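Local coordinates for GGDEF family protein (Vibrio cholerae, PDB 5GZS) that is a diguanylate cyclase that probably makes cyclic di-GMP, with a periplasmic portion of solute-binding-protein type that holds arginine, at residues K229-P234 and D287-I292; Y303-Y308 and R432-L437; Y309-I314 and Y411-G416; I314-E319 and D377-N382. One frame throughout, in Å; residues are numbered along the deposited sequence.

Contact 1 of 4, residues K229-P234 and D287-I292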
# COMPACT_ATOMS: atom_id res chain seq x y z
N LYS A 229 -11.02 -21.68 -20.51
CA LYS A 229 -9.80 -21.45 -21.31
C LYS A 229 -8.82 -20.57 -20.57
O LYS A 229 -9.21 -19.64 -19.86
CB LYS A 229 -10.10 -20.84 -22.68
CG LYS A 229 -10.69 -21.84 -23.60
CD LYS A 229 -10.37 -21.53 -25.06
CE LYS A 229 -11.07 -22.56 -25.95
NZ LYS A 229 -10.78 -22.39 -27.38
N LEU A 230 -7.53 -20.87 -20.73
CA LEU A 230 -6.51 -20.03 -20.12
C LEU A 230 -5.75 -19.27 -21.19
O LEU A 230 -5.30 -19.84 -22.17
CB LEU A 230 -5.54 -20.85 -19.28
CG LEU A 230 -6.14 -21.46 -18.02
CD1 LEU A 230 -5.11 -22.31 -17.30
CD2 LEU A 230 -6.72 -20.40 -17.10
N GLU A 231 -5.64 -17.96 -20.98
CA GLU A 231 -4.96 -17.09 -21.92
C GLU A 231 -3.50 -17.55 -22.08
O GLU A 231 -2.79 -17.75 -21.10
CB GLU A 231 -5.04 -15.63 -21.46
CG GLU A 231 -4.91 -14.58 -22.60
CD GLU A 231 -6.25 -13.99 -23.06
OE1 GLU A 231 -7.10 -13.64 -22.19
OE2 GLU A 231 -6.45 -13.86 -24.29
N ASN A 232 -3.07 -17.74 -23.33
CA ASN A 232 -1.69 -18.13 -23.59
C ASN A 232 -1.05 -17.26 -24.67
O ASN A 232 -0.15 -17.69 -25.40
CB ASN A 232 -1.57 -19.63 -23.90
CG ASN A 232 -0.81 -20.38 -22.80
OD1 ASN A 232 0.14 -19.86 -22.23
ND2 ASN A 232 -1.25 -21.60 -22.49
N ASN A 233 -1.52 -16.03 -24.76
CA ASN A 233 -0.89 -14.98 -25.56
C ASN A 233 -0.22 -14.00 -24.59
O ASN A 233 -0.91 -13.36 -23.79
CB ASN A 233 -1.96 -14.31 -26.44
CG ASN A 233 -1.56 -12.91 -26.94
OD1 ASN A 233 -0.37 -12.58 -27.06
ND2 ASN A 233 -2.56 -12.10 -27.26
N PRO A 234 1.12 -13.86 -24.65
CA PRO A 234 1.89 -13.01 -23.71
C PRO A 234 1.25 -11.63 -23.45
O PRO A 234 1.15 -10.79 -24.35
CB PRO A 234 3.25 -12.88 -24.40
CG PRO A 234 3.41 -14.21 -25.14
CD PRO A 234 2.00 -14.50 -25.66
N ASP A 287 -17.32 -21.26 -21.17
CA ASP A 287 -18.00 -20.57 -20.06
C ASP A 287 -17.08 -19.63 -19.25
O ASP A 287 -17.50 -18.59 -18.77
CB ASP A 287 -18.61 -21.59 -19.10
CG ASP A 287 -19.40 -22.66 -19.81
OD1 ASP A 287 -20.43 -22.34 -20.44
OD2 ASP A 287 -19.00 -23.83 -19.75
N ILE A 288 -15.82 -20.01 -19.09
CA ILE A 288 -14.93 -19.28 -18.20
C ILE A 288 -13.62 -18.95 -18.88
O ILE A 288 -13.07 -19.77 -19.61
CB ILE A 288 -14.65 -20.11 -16.94
CG1 ILE A 288 -15.87 -20.12 -16.04
CG2 ILE A 288 -13.39 -19.62 -16.20
CD1 ILE A 288 -15.79 -21.20 -14.96
N LEU A 289 -13.11 -17.76 -18.65
CA LEU A 289 -11.84 -17.40 -19.25
C LEU A 289 -11.02 -16.63 -18.24
O LEU A 289 -11.53 -15.71 -17.58
CB LEU A 289 -12.02 -16.59 -20.54
CG LEU A 289 -10.79 -15.86 -21.08
CD1 LEU A 289 -9.65 -16.82 -21.31
CD2 LEU A 289 -11.07 -15.11 -22.38
N ALA A 290 -9.76 -17.02 -18.09
CA ALA A 290 -8.87 -16.34 -17.17
C ALA A 290 -7.45 -16.61 -17.62
O ALA A 290 -7.16 -17.63 -18.24
CB ALA A 290 -9.08 -16.80 -15.74
N PRO A 291 -6.55 -15.67 -17.36
CA PRO A 291 -6.82 -14.37 -16.72
C PRO A 291 -7.49 -13.40 -17.68
O PRO A 291 -7.42 -13.61 -18.89
CB PRO A 291 -5.43 -13.90 -16.29
CG PRO A 291 -4.53 -14.48 -17.34
CD PRO A 291 -5.13 -15.83 -17.72
N ILE A 292 -8.11 -12.35 -17.17
CA ILE A 292 -8.53 -11.26 -18.04
C ILE A 292 -8.46 -9.95 -17.28
O ILE A 292 -9.06 -9.81 -16.21
CB ILE A 292 -9.94 -11.47 -18.60
CG1 ILE A 292 -10.53 -10.14 -19.07
CG2 ILE A 292 -10.82 -12.13 -17.55
CD1 ILE A 292 -11.81 -10.28 -19.83
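Lys229 is held on both sides, by Ile288 and Ala290, in the parallel pairing of strands 226-230 and 288-292. Lys229 N donates to Ile288 O at 2.9 Å, and Lys229 O accepts from Ala290 N at 3.2 Å. A third bond, from Glu231 N to Ala290 O at 3.2 Å, carries the pairing one residue past strand 226-230. Its donor stands above the carbonyl plane, 38° out of it, as the chain leaves the sheet. Leu230 CA also directs its hydrogen at Ala290 O, which thus has two neighbours from the same segment.

These strands, with CA-CA spacings of 5.0 Å (Lys229 to Leu289) and 5.3 Å (Leu230 to Ala290), are the first and third of a sheet ordered 2-1-3-n-4, as in type II periplasmic binding proteins. Helices 248-259 and 277-282 occur in the connection between them and pack on the sheet.

Apolar contacts occur on both faces. On the face of Lys229 and Leu289, Leu289 CG is anti to the backbone N (chi1 166°). Leu289 CD1 comes to 3.2 Å from Lys229 O, and the side chain also packs on Phe278 and Leu281. On the other face, Leu230 and Ala290 meet Ala250 and Val253 of helix 248-259. At the end of the pairing, Glu231 CB rests 3.7 Å from Pro291 CD, the proline following a cis peptide.

Among charged groups, Lys229 NZ turns away to Gln271 OE1.

Contact 2 of 4, residues Y303-Y308 and R432-L437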
# COMPACT_ATOMS: atom_id res chain seq x y z
N TYR A 303 -19.00 -11.13 -17.63
CA TYR A 303 -19.20 -10.96 -16.20
C TYR A 303 -17.89 -11.28 -15.52
O TYR A 303 -17.16 -12.16 -15.99
CB TYR A 303 -20.30 -11.89 -15.70
CG TYR A 303 -21.71 -11.56 -16.16
CD1 TYR A 303 -22.19 -10.26 -16.12
CD2 TYR A 303 -22.55 -12.56 -16.61
CE1 TYR A 303 -23.49 -9.97 -16.52
CE2 TYR A 303 -23.84 -12.28 -17.01
CZ TYR A 303 -24.31 -10.99 -16.96
OH TYR A 303 -25.60 -10.71 -17.37
N PHE A 304 -17.58 -10.61 -14.41
CA PHE A 304 -16.26 -10.73 -13.80
C PHE A 304 -16.28 -11.08 -12.32
O PHE A 304 -17.00 -10.46 -11.56
CB PHE A 304 -15.48 -9.41 -13.97
CG PHE A 304 -15.20 -9.05 -15.40
CD1 PHE A 304 -14.09 -9.56 -16.04
CD2 PHE A 304 -16.03 -8.17 -16.09
CE1 PHE A 304 -13.82 -9.23 -17.36
CE2 PHE A 304 -15.76 -7.83 -17.41
CZ PHE A 304 -14.66 -8.36 -18.05
N SER A 305 -15.48 -12.06 -11.92
CA SER A 305 -15.27 -12.31 -10.49
C SER A 305 -14.52 -11.13 -9.95
O SER A 305 -13.98 -10.36 -10.73
CB SER A 305 -14.44 -13.57 -10.25
OG SER A 305 -13.06 -13.27 -10.46
N GLU A 306 -14.44 -11.02 -8.62
CA GLU A 306 -13.55 -10.06 -7.96
C GLU A 306 -12.14 -10.38 -8.39
O GLU A 306 -11.89 -11.50 -8.83
CB GLU A 306 -13.67 -10.14 -6.43
CG GLU A 306 -14.96 -9.54 -5.85
CD GLU A 306 -15.04 -9.71 -4.34
OE1 GLU A 306 -14.02 -10.14 -3.75
OE2 GLU A 306 -16.11 -9.43 -3.75
N SER A 307 -11.23 -9.41 -8.27
CA SER A 307 -9.82 -9.62 -8.66
C SER A 307 -9.16 -10.68 -7.79
O SER A 307 -9.59 -10.91 -6.68
CB SER A 307 -9.04 -8.32 -8.57
OG SER A 307 -9.81 -7.24 -9.05
N TYR A 308 -8.11 -11.32 -8.29
CA TYR A 308 -7.36 -12.29 -7.49
C TYR A 308 -5.86 -12.08 -7.62
O TYR A 308 -5.06 -12.79 -7.01
CB TYR A 308 -7.73 -13.73 -7.87
CG TYR A 308 -7.40 -14.15 -9.29
CD1 TYR A 308 -6.16 -14.69 -9.61
CD2 TYR A 308 -8.33 -14.01 -10.31
CE1 TYR A 308 -5.85 -15.08 -10.91
CE2 TYR A 308 -8.04 -14.41 -11.61
CZ TYR A 308 -6.80 -14.93 -11.90
OH TYR A 308 -6.50 -15.32 -13.19
N ARG A 432 -16.73 -15.53 -3.97
CA ARG A 432 -16.63 -16.14 -2.64
C ARG A 432 -15.60 -17.25 -2.61
O ARG A 432 -14.78 -17.30 -1.70
CB ARG A 432 -17.97 -16.68 -2.19
CG ARG A 432 -19.02 -15.59 -2.03
CD ARG A 432 -20.37 -16.19 -1.68
NE ARG A 432 -20.35 -16.95 -0.43
CZ ARG A 432 -21.43 -17.50 0.10
NH1 ARG A 432 -22.60 -17.37 -0.52
NH2 ARG A 432 -21.35 -18.19 1.23
N ALA A 433 -15.61 -18.14 -3.60
CA ALA A 433 -14.66 -19.25 -3.56
C ALA A 433 -13.22 -18.73 -3.52
O ALA A 433 -12.37 -19.25 -2.80
CB ALA A 433 -14.85 -20.18 -4.75
N ILE A 434 -12.97 -17.69 -4.31
CA ILE A 434 -11.67 -17.04 -4.32
C ILE A 434 -11.30 -16.40 -2.96
O ILE A 434 -10.15 -16.54 -2.52
CB ILE A 434 -11.62 -15.97 -5.41
CG1 ILE A 434 -11.45 -16.63 -6.78
CG2 ILE A 434 -10.50 -14.98 -5.14
CD1 ILE A 434 -11.74 -15.67 -7.94
N LYS A 435 -12.25 -15.72 -2.31
CA LYS A 435 -12.00 -15.17 -0.97
C LYS A 435 -11.48 -16.22 -0.00
O LYS A 435 -10.42 -16.05 0.61
CB LYS A 435 -13.23 -14.51 -0.37
CG LYS A 435 -13.55 -13.20 -1.05
CD LYS A 435 -14.65 -12.43 -0.39
CE LYS A 435 -15.30 -11.53 -1.43
NZ LYS A 435 -15.91 -10.29 -0.87
N MSE A 436 -12.22 -17.32 0.09
CA MSE A 436 -11.86 -18.41 0.98
C MSE A 436 -10.57 -19.06 0.58
O MSE A 436 -10.09 -19.92 1.35
CB MSE A 436 -12.97 -19.45 0.96
CG MSE A 436 -14.11 -19.06 1.90
SE MSE A 436 -15.52 -20.43 1.83
CE MSE A 436 -16.97 -19.29 1.12
N LEU A 437 -9.99 -18.71 -0.57
CA LEU A 437 -8.76 -19.37 -0.94
C LEU A 437 -7.56 -18.70 -0.32
O LEU A 437 -7.64 -17.57 0.11
CB LEU A 437 -8.60 -19.43 -2.45
CG LEU A 437 -9.45 -20.36 -3.31
CD1 LEU A 437 -9.28 -20.02 -4.76
CD2 LEU A 437 -9.18 -21.83 -3.07
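The segment running out of edge strand 303-304, where the type II periplasmic-binding fold makes its first crossing from one lobe to the other, packs through Ser305, Glu306 and Tyr308 on Ile434 and Lys435 near the C-terminal end of helix 421-435. The closest CA pair, Tyr308 and Ile434, is 7.2 Å apart, so side chains rather than backbones make the contact.

Ile434 supplies the apolar part with two branches. Its CG2, anti to the backbone N, approaches Tyr308 CB at 4.1 Å. Its CD1, at the end of the other branch, reaches Ser305 OG at 3.7 Å and lies obliquely to the Tyr308 ring. Val252 of helix 248-259 and Ile415 of strand 414-417 also touch Ile434, so this buried side chain is packed between the crossing segment, a second helix and the sheet. The Tyr308 ring leads away from helix 421-435, and its OH is bonded to Ser249 OG.

Polar groups brace the segment itself. Ser305 OG donates to Glu306 O at 2.7 Å and is hydrogen-bonded to Ile415 N, which ties the segment to the neighbouring strand 414-417. Glu306 N is bonded to Ser431 OG, one residue ahead of the helical segment.

Toward the solvent-exposed margin, the extended chains of Glu306 and Lys435 cross at about a right angle. Lys435 NZ forms a salt bridge with Glu306 OE2 at 3.0 Å, using the syn lone pair of that oxygen.

Contact 3 of 4, residues Y309-I314 and Y411-G416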
# COMPACT_ATOMS: atom_id res chain seq x y z
N TYR A 309 -5.49 -11.10 -8.43
CA TYR A 309 -4.09 -10.74 -8.59
C TYR A 309 -4.00 -9.29 -9.04
O TYR A 309 -4.93 -8.77 -9.67
CB TYR A 309 -3.38 -11.67 -9.58
CG TYR A 309 -1.91 -11.35 -9.70
CD1 TYR A 309 -1.03 -11.68 -8.69
CD2 TYR A 309 -1.42 -10.70 -10.82
CE1 TYR A 309 0.32 -11.36 -8.79
CE2 TYR A 309 -0.08 -10.38 -10.94
CZ TYR A 309 0.78 -10.71 -9.92
OH TYR A 309 2.11 -10.39 -10.05
N HIS A 310 -2.89 -8.63 -8.71
CA HIS A 310 -2.73 -7.23 -9.10
C HIS A 310 -1.37 -6.95 -9.70
O HIS A 310 -0.44 -6.57 -8.99
CB HIS A 310 -2.97 -6.33 -7.92
CG HIS A 310 -4.25 -6.64 -7.21
ND1 HIS A 310 -5.43 -6.00 -7.52
CD2 HIS A 310 -4.53 -7.53 -6.23
CE1 HIS A 310 -6.39 -6.47 -6.74
NE2 HIS A 310 -5.87 -7.40 -5.95
N PRO A 311 -1.27 -7.12 -11.03
CA PRO A 311 -0.03 -6.98 -11.78
C PRO A 311 0.53 -5.59 -11.68
O PRO A 311 -0.23 -4.62 -11.52
CB PRO A 311 -0.46 -7.27 -13.22
CG PRO A 311 -1.76 -8.00 -13.10
CD PRO A 311 -2.41 -7.45 -11.90
N GLN A 312 1.85 -5.52 -11.78
CA GLN A 312 2.60 -4.28 -11.72
C GLN A 312 3.07 -3.82 -13.11
O GLN A 312 3.99 -4.41 -13.69
CB GLN A 312 3.80 -4.47 -10.80
CG GLN A 312 3.39 -4.92 -9.42
CD GLN A 312 2.51 -3.89 -8.75
OE1 GLN A 312 2.84 -2.71 -8.67
NE2 GLN A 312 1.35 -4.34 -8.26
N ALA A 313 2.44 -2.79 -13.66
CA ALA A 313 2.87 -2.30 -14.97
C ALA A 313 4.19 -1.58 -14.86
O ALA A 313 4.35 -0.66 -14.05
CB ALA A 313 1.84 -1.37 -15.59
N ILE A 314 5.15 -1.99 -15.68
CA ILE A 314 6.42 -1.28 -15.70
C ILE A 314 6.88 -0.94 -17.12
O ILE A 314 6.29 -1.39 -18.11
CB ILE A 314 7.51 -2.08 -14.99
CG1 ILE A 314 7.64 -3.47 -15.60
CG2 ILE A 314 7.19 -2.21 -13.52
CD1 ILE A 314 8.78 -4.28 -15.01
N TYR A 411 -2.91 -2.83 -11.71
CA TYR A 411 -4.24 -3.14 -12.22
C TYR A 411 -4.76 -4.50 -11.73
O TYR A 411 -4.17 -5.14 -10.85
CB TYR A 411 -4.26 -3.07 -13.76
CG TYR A 411 -3.35 -4.03 -14.50
CD1 TYR A 411 -1.99 -3.77 -14.63
CD2 TYR A 411 -3.85 -5.18 -15.11
CE1 TYR A 411 -1.16 -4.64 -15.32
CE2 TYR A 411 -3.01 -6.06 -15.79
CZ TYR A 411 -1.67 -5.77 -15.90
OH TYR A 411 -0.83 -6.62 -16.57
N ASP A 412 -5.87 -4.95 -12.30
CA ASP A 412 -6.58 -6.11 -11.76
C ASP A 412 -6.70 -7.29 -12.70
O ASP A 412 -6.95 -7.15 -13.89
CB ASP A 412 -7.98 -5.69 -11.31
CG ASP A 412 -7.94 -4.75 -10.11
OD1 ASP A 412 -7.30 -5.12 -9.10
OD2 ASP A 412 -8.52 -3.65 -10.19
N ILE A 413 -6.53 -8.48 -12.16
CA ILE A 413 -6.79 -9.68 -12.91
C ILE A 413 -7.99 -10.39 -12.26
O ILE A 413 -8.04 -10.53 -11.03
CB ILE A 413 -5.54 -10.57 -12.97
CG1 ILE A 413 -4.58 -10.05 -14.03
CG2 ILE A 413 -5.87 -12.01 -13.26
CD1 ILE A 413 -3.36 -10.92 -14.21
N ALA A 414 -8.97 -10.78 -13.08
CA ALA A 414 -10.16 -11.51 -12.64
C ALA A 414 -10.43 -12.70 -13.52
O ALA A 414 -9.75 -12.90 -14.53
CB ALA A 414 -11.38 -10.61 -12.64
N ILE A 415 -11.44 -13.48 -13.13
CA ILE A 415 -12.03 -14.50 -14.00
C ILE A 415 -13.19 -13.88 -14.74
O ILE A 415 -14.02 -13.18 -14.14
CB ILE A 415 -12.55 -15.72 -13.23
CG1 ILE A 415 -11.51 -16.28 -12.27
CG2 ILE A 415 -13.02 -16.78 -14.18
CD1 ILE A 415 -12.04 -17.43 -11.46
N GLY A 416 -13.27 -14.14 -16.04
CA GLY A 416 -14.36 -13.65 -16.88
C GLY A 416 -15.33 -14.77 -17.13
O GLY A 416 -14.91 -15.93 -17.25
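Chi1 of 62° puts Tyr411 CG between the backbone N and the carbonyl carbon, while Tyr309 CG is anti to its backbone N (chi1 -177°). Pro311 lies over one face of the Tyr411 ring: Pro311 CB is 3.7 Å from the ring centroid and 29° off its normal, a CH-pi contact, while Pro311 CG sits above the plane nearer the rim. Pro311 CG also meets Ile413 CD1 at 3.5 Å, so the proline is packed against two side chains of the opposing segment. The same Ile413 CD1 comes to the edge of the Tyr309 ring, 3.9 Å from Tyr309 CD2; the two side chains lie side by side and point the same way.

Two backbone bonds bracket this packing. Ile413 N donates to Tyr309 O at 3.0 Å, and Tyr411 N donates to Pro311 O at 3.2 Å. At the exposed margin, His310 ND1 makes a weak bond to Asp412 OD1, whose position is uncertain.

The touching parts run at 140° to each other, and each leads from one sheet into the other. Such a pair of oppositely directed crossings is the hinge of the type II periplasmic-binding fold, between its two lobes.

Contact 4 of 4, residues I314-E319 and D377-N382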
# COMPACT_ATOMS: atom_id res chain seq x y z
N ILE A 314 5.15 -1.99 -15.68
CA ILE A 314 6.42 -1.28 -15.70
C ILE A 314 6.88 -0.94 -17.12
O ILE A 314 6.29 -1.39 -18.11
CB ILE A 314 7.51 -2.08 -14.99
CG1 ILE A 314 7.64 -3.47 -15.60
CG2 ILE A 314 7.19 -2.21 -13.52
CD1 ILE A 314 8.78 -4.28 -15.01
N LEU A 315 7.92 -0.14 -17.22
CA LEU A 315 8.47 0.13 -18.54
C LEU A 315 9.72 -0.69 -18.77
O LEU A 315 10.59 -0.80 -17.90
CB LEU A 315 8.72 1.61 -18.73
CG LEU A 315 7.35 2.28 -18.90
CD1 LEU A 315 7.47 3.73 -19.26
CD2 LEU A 315 6.52 1.55 -19.95
N VAL A 316 9.78 -1.30 -19.94
CA VAL A 316 10.98 -2.00 -20.34
C VAL A 316 11.73 -1.11 -21.32
O VAL A 316 11.14 -0.58 -22.26
CB VAL A 316 10.66 -3.36 -20.97
CG1 VAL A 316 11.89 -3.95 -21.59
CG2 VAL A 316 10.10 -4.29 -19.92
N LYS A 317 13.03 -0.94 -21.06
CA LYS A 317 13.89 -0.07 -21.87
C LYS A 317 15.15 -0.80 -22.29
O LYS A 317 15.57 -1.74 -21.62
CB LYS A 317 14.27 1.19 -21.10
CG LYS A 317 15.13 0.94 -19.85
CD LYS A 317 15.29 2.22 -19.03
CE LYS A 317 16.32 2.06 -17.92
NZ LYS A 317 17.70 2.07 -18.45
N ARG A 318 15.76 -0.34 -23.38
CA ARG A 318 17.09 -0.78 -23.76
C ARG A 318 18.02 -0.52 -22.58
O ARG A 318 17.95 0.53 -21.95
CB ARG A 318 17.57 -0.06 -25.02
CG ARG A 318 17.55 -0.97 -26.22
CD ARG A 318 17.67 -0.23 -27.52
NE ARG A 318 16.59 0.72 -27.75
CZ ARG A 318 16.77 2.04 -27.76
NH1 ARG A 318 17.97 2.54 -27.56
NH2 ARG A 318 15.74 2.85 -27.98
N GLU A 319 18.86 -1.51 -22.26
CA GLU A 319 19.79 -1.42 -21.15
C GLU A 319 20.70 -0.18 -21.28
O GLU A 319 21.06 0.18 -22.40
CB GLU A 319 20.63 -2.69 -21.08
CG GLU A 319 21.52 -2.79 -19.88
CD GLU A 319 22.45 -3.98 -19.93
OE1 GLU A 319 22.09 -4.98 -20.58
OE2 GLU A 319 23.55 -3.94 -19.34
N ASP A 377 11.77 3.08 -27.81
CA ASP A 377 12.69 3.25 -26.69
C ASP A 377 12.22 2.68 -25.35
O ASP A 377 13.05 2.33 -24.51
CB ASP A 377 12.99 4.73 -26.50
CG ASP A 377 13.60 5.35 -27.74
OD1 ASP A 377 14.85 5.35 -27.84
OD2 ASP A 377 12.84 5.85 -28.60
N TYR A 378 10.90 2.61 -25.17
CA TYR A 378 10.27 2.06 -23.96
C TYR A 378 9.03 1.27 -24.36
O TYR A 378 8.21 1.75 -25.14
CB TYR A 378 9.85 3.16 -22.96
CG TYR A 378 10.98 3.99 -22.34
CD1 TYR A 378 11.42 5.16 -22.94
CD2 TYR A 378 11.56 3.61 -21.15
CE1 TYR A 378 12.43 5.91 -22.36
CE2 TYR A 378 12.57 4.36 -20.57
CZ TYR A 378 13.00 5.51 -21.18
OH TYR A 378 14.01 6.26 -20.59
N ILE A 379 8.88 0.07 -23.81
CA ILE A 379 7.68 -0.72 -24.07
C ILE A 379 7.06 -1.12 -22.74
O ILE A 379 7.76 -1.22 -21.72
CB ILE A 379 8.00 -1.97 -24.91
CG1 ILE A 379 8.72 -3.02 -24.08
CG2 ILE A 379 8.85 -1.60 -26.12
CD1 ILE A 379 9.28 -4.16 -24.90
N VAL A 380 5.75 -1.33 -22.73
CA VAL A 380 5.05 -1.59 -21.48
C VAL A 380 4.90 -3.07 -21.20
O VAL A 380 4.24 -3.80 -21.93
CB VAL A 380 3.65 -0.97 -21.45
CG1 VAL A 380 3.01 -1.22 -20.08
CG2 VAL A 380 3.70 0.50 -21.74
N LEU A 381 5.50 -3.52 -20.11
CA LEU A 381 5.24 -4.87 -19.67
C LEU A 381 4.82 -4.90 -18.22
O LEU A 381 5.07 -3.98 -17.44
CB LEU A 381 6.46 -5.77 -19.88
CG LEU A 381 6.76 -6.10 -21.34
CD1 LEU A 381 7.91 -7.08 -21.42
CD2 LEU A 381 5.52 -6.68 -21.98
N ASN A 382 4.17 -6.01 -17.89
CA ASN A 382 3.85 -6.37 -16.52
C ASN A 382 5.06 -7.08 -15.94
O ASN A 382 5.68 -7.93 -16.59
CB ASN A 382 2.63 -7.28 -16.47
CG ASN A 382 2.93 -8.69 -16.94
OD1 ASN A 382 3.00 -8.95 -18.14
ND2 ASN A 382 3.10 -9.61 -16.00
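Ile314 and Leu381 exchange two backbone bonds: Ile314 N gives its hydrogen to Leu381 O at 2.7 Å, and Leu381 N returns one to Ile314 O at 3.0 Å. Val316 and Ile379 repeat the exchange, Val316 N to Ile379 O at 2.7 Å and Ile379 N to Val316 O at 2.8 Å. All four N-H groups and all four carbonyls of these two hydrogen-bonded pairs are therefore satisfied across the contact.

Leu315 and Val380, the non-hydrogen-bonded pair between them, meet by Leu315 CD2 and Val380 CG2 at 3.5 Å. On the other face, Val316 CB lies 3.7 Å from Ile379 CG1, and Leu371 of helix 364-372 touches both residues.

Charged groups gather at the far end. Arg318 NH2 forms a salt bridge with Asp377 OD1 at 2.7 Å; the oxygen lies in the guanidinium plane, but the donor stands 57° above the carboxylate plane. The same NH2 also reaches Val376 O, and Asp377 OD2 pairs with Arg336. Lys317 CG lies between the backbone N and the carbonyl carbon (chi1 65°); the side chain runs beside Tyr378, CB 3.6 Å from Tyr378 CD2, and its NZ is taken by Asp323 and Tyr321 O. At the other end, Asn382 is the N-cap of helix 383-391, with ND2 bonded to Asn385 OD1.

Strand 378-382 against the antiparallel strand arriving from the hinge is the 3-n pairing in the 2-1-3-n-4 sheet of the second lobe of a type II periplasmic-binding fold, here the second solute-binding module of the chain.

How the contacts relate
From the N terminus, contact 1 is complete first: the chain leaves 229-234, passes two helices and edge strand 264-266, and returns as 287-292 before any other contact opens. Contact 2 then opens at 303-308 and closes last, at 432-437. Within that span lies contact 3, and within contact 3 lies contact 4, so three loops nest and none cross. Contacts 3 and 4 share Ile314, where the outgoing crossing becomes a strand of the second lobe of this module. Contacts 1, 2 and 3 all reach the first-lobe sheet: Leu289 and Ile292 bond to Gly416 and Ala414, and Ser305 and Tyr308 to Ile415 and Ile413. Contact 3 pairs the two crossings between the sheets, and so links the lobes.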